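Local coordinates for uncharacterized protein from DUF364 family (PDB 3L5O), which is of unknown function but combines an enolase-like and a Rossmann-like fold around a shared site, with a possible role in heavy-metal chelation, at residues A[103-108]-A[112-117]; A[215-218]-A[222-225]. All coordinates share one frame; numbering follows the deposited sequence.

Interaction 1 comes first along the chain, where helix 91-105 ends and the short helix 108-113 follows it. Interaction 2 opens about a hundred residues later, at the end of strand 214-218 in the mixed sheet of the Rossmann-like part, and joins that strand to the loop ahead of strand 235-241. Their centres lie about 13 Å apart, yet they touch directly. N106, just past helix 91-105, probably hydrogen-bonds through its amide to the backbone of T222 and L224, while the Y105 ring packs on A225. The loop of interaction 2 thus spans from the sheet to the helix end of interaction 1, tying distant parts of the chain together.

Interaction 1 (A[103-108]-A[112-117]); sequences AYYNNP and REHGVI
H114 lays the CE1 corner of its imidazole against two tyrosines at the end of helix 91-105, its CE1 lying 3.8 Å from Y104 OH and 4.1 Å from Y105 CD1. The Y104 and H114 side chains cross at about a right angle. The two tyrosines also pack on each other: Y104 CD2 stands 3.5 Å above the plane of the Y105 ring, over its centre. Y104 reaches this position because its CG is anti to the backbone N (chi1 174°), and its ring meets F35 edge-to-face. The hydroxyl of Y105 is turned to another part of the fold, where it hydrogen-bonds to M27 O.

A water joins the imidazole to the backbone of the helix end. It lies in the plane of the H114 ring, 2.7 Å from H114 ND1, and donates a hydrogen bond to Y105 O. With one ring nitrogen tied in this way and CE1 against the tyrosines, the rotation of the imidazole is probably well defined.

At the other end of the contact, R112 N donates to P108 O over 3.1 Å, a fairly straight bond of 163° at the hydrogen. The same carbonyl is brushed by the arginine side chain, whose CG comes within 3.2 Å of P108 O. Beyond its bend at chi2 the chain carries the guanidinium to F118, with a hydrogen bond from NH2 to the F118 carbonyl and a cation-pi contact with its ring.

N107 occupies the N-cap position of the second helix. G115, with positive phi, is the C-prime residue where that helix ends: G115 N bonds to R112 O and V116 N to A111 O. The arrangement is that of two consecutive helices joined by a tight turn, the second closed by a Schellman motif.

Interaction 2 (A[215-218]-A[222-225]); sequences ITLV and TPLA
T222 OG1 meets two backbone carbonyls: it hydrogen-bonds to G219 O, just after strand 214-218, and weakly to S237 O on the neighbouring strand 235-241. It also lies 3.2 Å from V218 C, against the main chain at the end of the strand. Both hydrogen-bond partners are carbonyl oxygens, so the single hydroxyl proton can serve both only if it is shared, in keeping with the weak second bond. The position of OG1 follows from chi1 of -60°, which sets it anti to the carbonyl carbon and sends the methyl, CG2, along the other branch toward L217.

The methyl packs against L217, with T222 CG2 3.9 Å from L217 CD2 and also near the leucine carbonyl oxygen (T222 CG2 to L217 O 3.7 Å). The L217 and T222 side chains run past each other in opposite directions. The same leucine methyl continues onto the next residue, with L217 CD2 4.2 Å from P223 CD, and the two side chains are set obliquely. One leucine branch thus spans the threonine methyl and the proline ring.

V218, by contrast, directs its CB away from the loop, and its side chain comes to about 4 Å from a bound 1,2-ethanediol, probably from the crystallisation liquor. P223 rests on L98, I101 and N102 of helix 91-105, so the loop packs between strand and helix. Beyond it the chain makes an inverse gamma turn centred on L224.

Strand 214-218 lies inside the mixed sheet, parallel to both its neighbours, 189-193 and 235-241. In the loop leaving its C-terminal end, T222 packs against both L217 and V218, P223 against L217 alone. Loops at the C-terminal ends of parallel strands commonly line the binding site in Rossmann-like folds, and this contact lies at that end of the strands.

Interaction 1 (A[103-108]-A[112-117])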
ATOM      1  N   ALA A 103      -9.317  -1.830  -5.656  1.00 41.92           N
ATOM      2  CA  ALA A 103     -10.666  -2.377  -5.874  1.00 39.90           C
ATOM      3  C   ALA A 103     -10.623  -3.459  -6.941  1.00 39.37           C
ATOM      4  O   ALA A 103     -11.330  -4.415  -6.836  1.00 36.70           O
ATOM      5  CB  ALA A 103     -11.626  -1.296  -6.266  1.00 42.36           C
ATOM      6  N   TYR A 104      -9.780  -3.316  -7.964  1.00 40.65           N
ATOM      7  CA  TYR A 104      -9.564  -4.437  -8.908  1.00 39.07           C
ATOM      8  C   TYR A 104      -8.696  -5.539  -8.251  1.00 39.90           C
ATOM      9  O   TYR A 104      -9.198  -6.617  -7.996  1.00 37.89           O
ATOM     10  CB  TYR A 104      -8.891  -3.994 -10.184  1.00 32.98           C
ATOM     11  CG  TYR A 104      -8.553  -5.165 -11.071  1.00 33.79           C
ATOM     12  CD1 TYR A 104      -9.558  -5.958 -11.622  1.00 36.54           C
ATOM     13  CD2 TYR A 104      -7.243  -5.470 -11.372  1.00 37.87           C
ATOM     14  CE1 TYR A 104      -9.251  -7.033 -12.437  1.00 38.54           C
ATOM     15  CE2 TYR A 104      -6.927  -6.538 -12.187  1.00 37.92           C
ATOM     16  CZ  TYR A 104      -7.930  -7.306 -12.716  1.00 38.63           C
ATOM     17  OH  TYR A 104      -7.568  -8.340 -13.523  1.00 42.75           O
ATOM     18  N   TYR A 105      -7.416  -5.256  -7.986  1.00 40.08           N
ATOM     19  CA  TYR A 105      -6.462  -6.321  -7.609  1.00 40.96           C
ATOM     20  C   TYR A 105      -6.787  -7.083  -6.316  1.00 41.18           C
ATOM     21  O   TYR A 105      -6.486  -8.307  -6.188  1.00 39.03           O
ATOM     22  CB  TYR A 105      -5.048  -5.764  -7.540  1.00 41.10           C
ATOM     23  CG  TYR A 105      -4.498  -5.309  -8.866  1.00 43.40           C
ATOM     24  CD1 TYR A 105      -3.985  -6.231  -9.778  1.00 40.04           C
ATOM     25  CD2 TYR A 105      -4.476  -3.958  -9.213  1.00 41.13           C
ATOM     26  CE1 TYR A 105      -3.496  -5.830 -11.005  1.00 45.25           C
ATOM     27  CE2 TYR A 105      -3.983  -3.548 -10.456  1.00 41.81           C
ATOM     28  CZ  TYR A 105      -3.484  -4.491 -11.345  1.00 43.81           C
ATOM     29  OH  TYR A 105      -2.969  -4.130 -12.578  1.00 44.36           O
ATOM     30  N   ASN A 106      -7.428  -6.379  -5.382  1.00 41.47           N
ATOM     31  CA  ASN A 106      -7.726  -6.924  -4.055  1.00 42.36           C
ATOM     32  C   ASN A 106      -9.164  -7.390  -3.923  1.00 42.87           C
ATOM     33  O   ASN A 106      -9.647  -7.638  -2.814  1.00 43.48           O
ATOM     34  CB  ASN A 106      -7.387  -5.924  -2.911  1.00 41.94           C
ATOM     35  CG  ASN A 106      -5.932  -5.462  -2.926  1.00 46.47           C
ATOM     36  OD1 ASN A 106      -5.147  -5.856  -3.786  1.00 42.23           O
ATOM     37  ND2 ASN A 106      -5.574  -4.597  -1.974  1.00 45.22           N
ATOM     38  N   ASN A 107      -9.847  -7.497  -5.062  1.00 43.67           N
ATOM     39  CA  ASN A 107     -11.110  -8.201  -5.182  1.00 41.77           C
ATOM     40  C   ASN A 107     -10.783  -9.660  -4.841  1.00 43.12           C
ATOM     41  O   ASN A 107      -9.806 -10.180  -5.350  1.00 38.43           O
ATOM     42  CB  ASN A 107     -11.621  -8.052  -6.646  1.00 41.48           C
ATOM     43  CG  ASN A 107     -12.902  -8.750  -6.891  1.00 41.75           C
ATOM     44  OD1 ASN A 107     -13.057  -9.908  -6.541  1.00 50.05           O
ATOM     45  ND2 ASN A 107     -13.848  -8.055  -7.503  1.00 39.26           N
ATOM     46  N   PRO A 108     -11.555 -10.322  -3.980  1.00 45.58           N
ATOM     47  CA  PRO A 108     -11.216 -11.699  -3.580  1.00 45.01           C
ATOM     48  C   PRO A 108     -11.106 -12.666  -4.778  1.00 44.59           C
ATOM     49  O   PRO A 108     -10.165 -13.453  -4.811  1.00 45.89           O
ATOM     50  CB  PRO A 108     -12.359 -12.092  -2.626  1.00 44.33           C
ATOM     51  CG  PRO A 108     -13.455 -11.152  -2.924  1.00 46.41           C
ATOM     52  CD  PRO A 108     -12.792  -9.859  -3.326  1.00 48.31           C
ATOM     53  N   ARG A 112      -7.439 -14.258  -6.084  1.00 56.87           N
ATOM     54  CA  ARG A 112      -7.349 -15.713  -6.241  1.00 59.43           C
ATOM     55  C   ARG A 112      -6.865 -16.148  -7.629  1.00 60.09           C
ATOM     56  O   ARG A 112      -6.043 -17.057  -7.738  1.00 60.44           O
ATOM     57  CB  ARG A 112      -8.696 -16.361  -5.919  1.00 59.61           C
ATOM     58  CG  ARG A 112      -9.007 -16.399  -4.424  1.00 66.91           C
ATOM     59  CD  ARG A 112      -9.622 -17.715  -3.940  1.00 73.32           C
ATOM     60  NE  ARG A 112      -9.818 -17.737  -2.485  1.00 76.33           N
ATOM     61  CZ  ARG A 112     -10.841 -17.164  -1.840  1.00 77.20           C
ATOM     62  NH1 ARG A 112     -11.784 -16.496  -2.507  1.00 77.27           N
ATOM     63  NH2 ARG A 112     -10.918 -17.254  -0.514  1.00 76.39           N
ATOM     64  N   GLU A 113      -7.355 -15.485  -8.675  1.00 61.74           N
ATOM     65  CA  GLU A 113      -6.928 -15.761 -10.051  1.00 63.74           C
ATOM     66  C   GLU A 113      -5.450 -15.423 -10.282  1.00 64.35           C
ATOM     67  O   GLU A 113      -4.796 -16.043 -11.116  1.00 64.99           O
ATOM     68  CB  GLU A 113      -7.796 -14.988 -11.049  1.00 62.90           C
ATOM     69  CG  GLU A 113      -9.250 -15.437 -11.078  1.00 67.02           C
ATOM     70  CD  GLU A 113     -10.192 -14.455 -11.769  1.00 67.41           C
ATOM     71  OE1 GLU A 113      -9.780 -13.301 -12.061  1.00 75.03           O
ATOM     72  OE2 GLU A 113     -11.359 -14.847 -12.026  1.00 69.25           O
ATOM     73  N   HIS A 114      -4.941 -14.437  -9.547  1.00 64.76           N
ATOM     74  CA  HIS A 114      -3.526 -14.036  -9.603  1.00 66.37           C
ATOM     75  C   HIS A 114      -2.623 -14.772  -8.576  1.00 68.31           C
ATOM     76  O   HIS A 114      -1.469 -14.381  -8.376  1.00 68.66           O
ATOM     77  CB  HIS A 114      -3.393 -12.514  -9.385  1.00 65.29           C
ATOM     78  CG  HIS A 114      -3.951 -11.680 -10.496  1.00 62.79           C
ATOM     79  ND1 HIS A 114      -4.425 -10.400 -10.295  1.00 57.70           N
ATOM     80  CD2 HIS A 114      -4.102 -11.932 -11.817  1.00 65.31           C
ATOM     81  CE1 HIS A 114      -4.840  -9.898 -11.444  1.00 64.00           C
ATOM     82  NE2 HIS A 114      -4.666 -10.813 -12.384  1.00 66.38           N
ATOM     83  N   GLY A 115      -3.149 -15.809  -7.914  1.00 70.56           N
ATOM     84  CA  GLY A 115      -2.358 -16.671  -7.037  1.00 70.99           C
ATOM     85  C   GLY A 115      -2.218 -16.242  -5.584  1.00 72.26           C
ATOM     86  O   GLY A 115      -1.256 -16.627  -4.912  1.00 73.59           O
ATOM     87  N   VAL A 116      -3.168 -15.448  -5.093  1.00 72.03           N
ATOM     88  CA  VAL A 116      -3.215 -15.061  -3.688  1.00 71.60           C
ATOM     89  C   VAL A 116      -4.080 -16.062  -2.930  1.00 73.02           C
ATOM     90  O   VAL A 116      -5.193 -16.383  -3.370  1.00 72.04           O
ATOM     91  CB  VAL A 116      -3.806 -13.647  -3.515  1.00 71.57           C
ATOM     92  CG1 VAL A 116      -4.000 -13.305  -2.037  1.00 69.71           C
ATOM     93  CG2 VAL A 116      -2.923 -12.606  -4.197  1.00 70.54           C
ATOM     94  N   ILE A 117      -3.574 -16.548  -1.795  1.00 74.43           N
ATOM     95  CA  ILE A 117      -4.290 -17.551  -0.996  1.00 75.75           C
ATOM     96  C   ILE A 117      -4.779 -16.966   0.338  1.00 76.62           C
ATOM     97  O   ILE A 117      -4.045 -16.245   1.028  1.00 76.81           O
ATOM     98  CB  ILE A 117      -3.413 -18.814  -0.769  1.00 75.59           C
ATOM     99  CG1 ILE A 117      -2.902 -19.386  -2.103  1.00 74.97           C
ATOM    100  CG2 ILE A 117      -4.201 -19.883  -0.014  1.00 76.90           C
ATOM    101  CD1 ILE A 117      -4.001 -19.849  -3.070  1.00 73.94           C
TER
HETATM  102  O   HOH W   1      -4.641  -9.532  -7.762  1.00 41.66           O

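Interaction 2 (A[215-218]-A[222-225])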
ATOM      1  N   ILE A 215      12.784  -6.754  -1.048  1.00 41.93           N
ATOM      2  CA  ILE A 215      12.014  -5.528  -0.826  1.00 42.00           C
ATOM      3  C   ILE A 215      10.525  -5.891  -0.769  1.00 42.08           C
ATOM      4  O   ILE A 215      10.007  -6.568  -1.674  1.00 42.53           O
ATOM      5  CB  ILE A 215      12.241  -4.489  -1.955  1.00 40.80           C
ATOM      6  CG1 ILE A 215      13.722  -4.238  -2.214  1.00 46.96           C
ATOM      7  CG2 ILE A 215      11.505  -3.138  -1.590  1.00 50.67           C
ATOM      8  CD1 ILE A 215      13.984  -3.635  -3.585  1.00 46.29           C
ATOM      9  N   THR A 216       9.859  -5.441   0.292  1.00 42.25           N
ATOM     10  CA  THR A 216       8.451  -5.717   0.569  1.00 42.14           C
ATOM     11  C   THR A 216       7.689  -4.419   0.650  1.00 43.45           C
ATOM     12  O   THR A 216       8.163  -3.489   1.298  1.00 44.79           O
ATOM     13  CB  THR A 216       8.334  -6.434   1.929  1.00 42.36           C
ATOM     14  OG1 THR A 216       9.092  -7.652   1.912  1.00 42.14           O
ATOM     15  CG2 THR A 216       6.912  -6.878   2.236  1.00 44.64           C
ATOM     16  N   LEU A 217       6.540  -4.343  -0.026  1.00 44.05           N
ATOM     17  CA  LEU A 217       5.560  -3.241   0.106  1.00 43.34           C
ATOM     18  C   LEU A 217       4.499  -3.678   1.071  1.00 43.63           C
ATOM     19  O   LEU A 217       4.010  -4.791   0.958  1.00 44.45           O
ATOM     20  CB  LEU A 217       4.937  -2.905  -1.238  1.00 47.15           C
ATOM     21  CG  LEU A 217       4.235  -1.555  -1.363  1.00 43.80           C
ATOM     22  CD1 LEU A 217       5.226  -0.437  -1.385  1.00 43.50           C
ATOM     23  CD2 LEU A 217       3.418  -1.569  -2.683  1.00 46.58           C
ATOM     24  N   VAL A 218       4.203  -2.849   2.079  1.00 41.73           N
ATOM     25  CA  VAL A 218       3.396  -3.272   3.222  1.00 41.51           C
ATOM     26  C   VAL A 218       2.327  -2.261   3.553  1.00 43.64           C
ATOM     27  O   VAL A 218       2.574  -1.052   3.575  1.00 46.42           O
ATOM     28  CB  VAL A 218       4.257  -3.404   4.555  1.00 45.57           C
ATOM     29  CG1 VAL A 218       3.401  -3.921   5.718  1.00 43.35           C
ATOM     30  CG2 VAL A 218       5.437  -4.279   4.363  1.00 47.18           C
ATOM     31  N   THR A 222      -1.622  -1.730  -0.170  1.00 45.27           N
ATOM     32  CA  THR A 222      -0.761  -2.477  -1.067  1.00 43.40           C
ATOM     33  C   THR A 222      -1.627  -3.235  -2.069  1.00 45.45           C
ATOM     34  O   THR A 222      -2.513  -4.007  -1.667  1.00 43.00           O
ATOM     35  CB  THR A 222       0.056  -3.485  -0.275  1.00 44.44           C
ATOM     36  OG1 THR A 222       0.860  -2.790   0.708  1.00 44.38           O
ATOM     37  CG2 THR A 222       1.018  -4.228  -1.187  1.00 43.39           C
ATOM     38  N   PRO A 223      -1.398  -2.992  -3.360  1.00 43.27           N
ATOM     39  CA  PRO A 223      -2.032  -3.795  -4.408  1.00 44.79           C
ATOM     40  C   PRO A 223      -1.431  -5.185  -4.495  1.00 44.52           C
ATOM     41  O   PRO A 223      -0.210  -5.334  -4.490  1.00 47.69           O
ATOM     42  CB  PRO A 223      -1.775  -2.976  -5.698  1.00 43.19           C
ATOM     43  CG  PRO A 223      -1.139  -1.688  -5.279  1.00 44.23           C
ATOM     44  CD  PRO A 223      -0.564  -1.909  -3.919  1.00 42.84           C
ATOM     45  N   LEU A 224      -2.292  -6.188  -4.587  1.00 40.74           N
ATOM     46  CA  LEU A 224      -1.884  -7.572  -4.633  1.00 42.25           C
ATOM     47  C   LEU A 224      -1.713  -7.987  -6.091  1.00 46.12           C
ATOM     48  O   LEU A 224      -2.378  -8.906  -6.602  1.00 46.82           O
ATOM     49  CB  LEU A 224      -2.906  -8.418  -3.872  1.00 44.21           C
ATOM     50  CG  LEU A 224      -2.987  -8.082  -2.363  1.00 43.47           C
ATOM     51  CD1 LEU A 224      -4.216  -8.679  -1.735  1.00 48.48           C
ATOM     52  CD2 LEU A 224      -1.743  -8.541  -1.584  1.00 47.95           C
ATOM     53  N   ALA A 225      -0.775  -7.286  -6.730  1.00 46.43           N
ATOM     54  CA  ALA A 225      -0.613  -7.207  -8.166  1.00 46.79           C
ATOM     55  C   ALA A 225       0.758  -7.789  -8.513  1.00 49.54           C
ATOM     56  O   ALA A 225       1.783  -7.080  -8.447  1.00 48.84           O
ATOM     57  CB  ALA A 225      -0.676  -5.763  -8.591  1.00 48.75           C
TER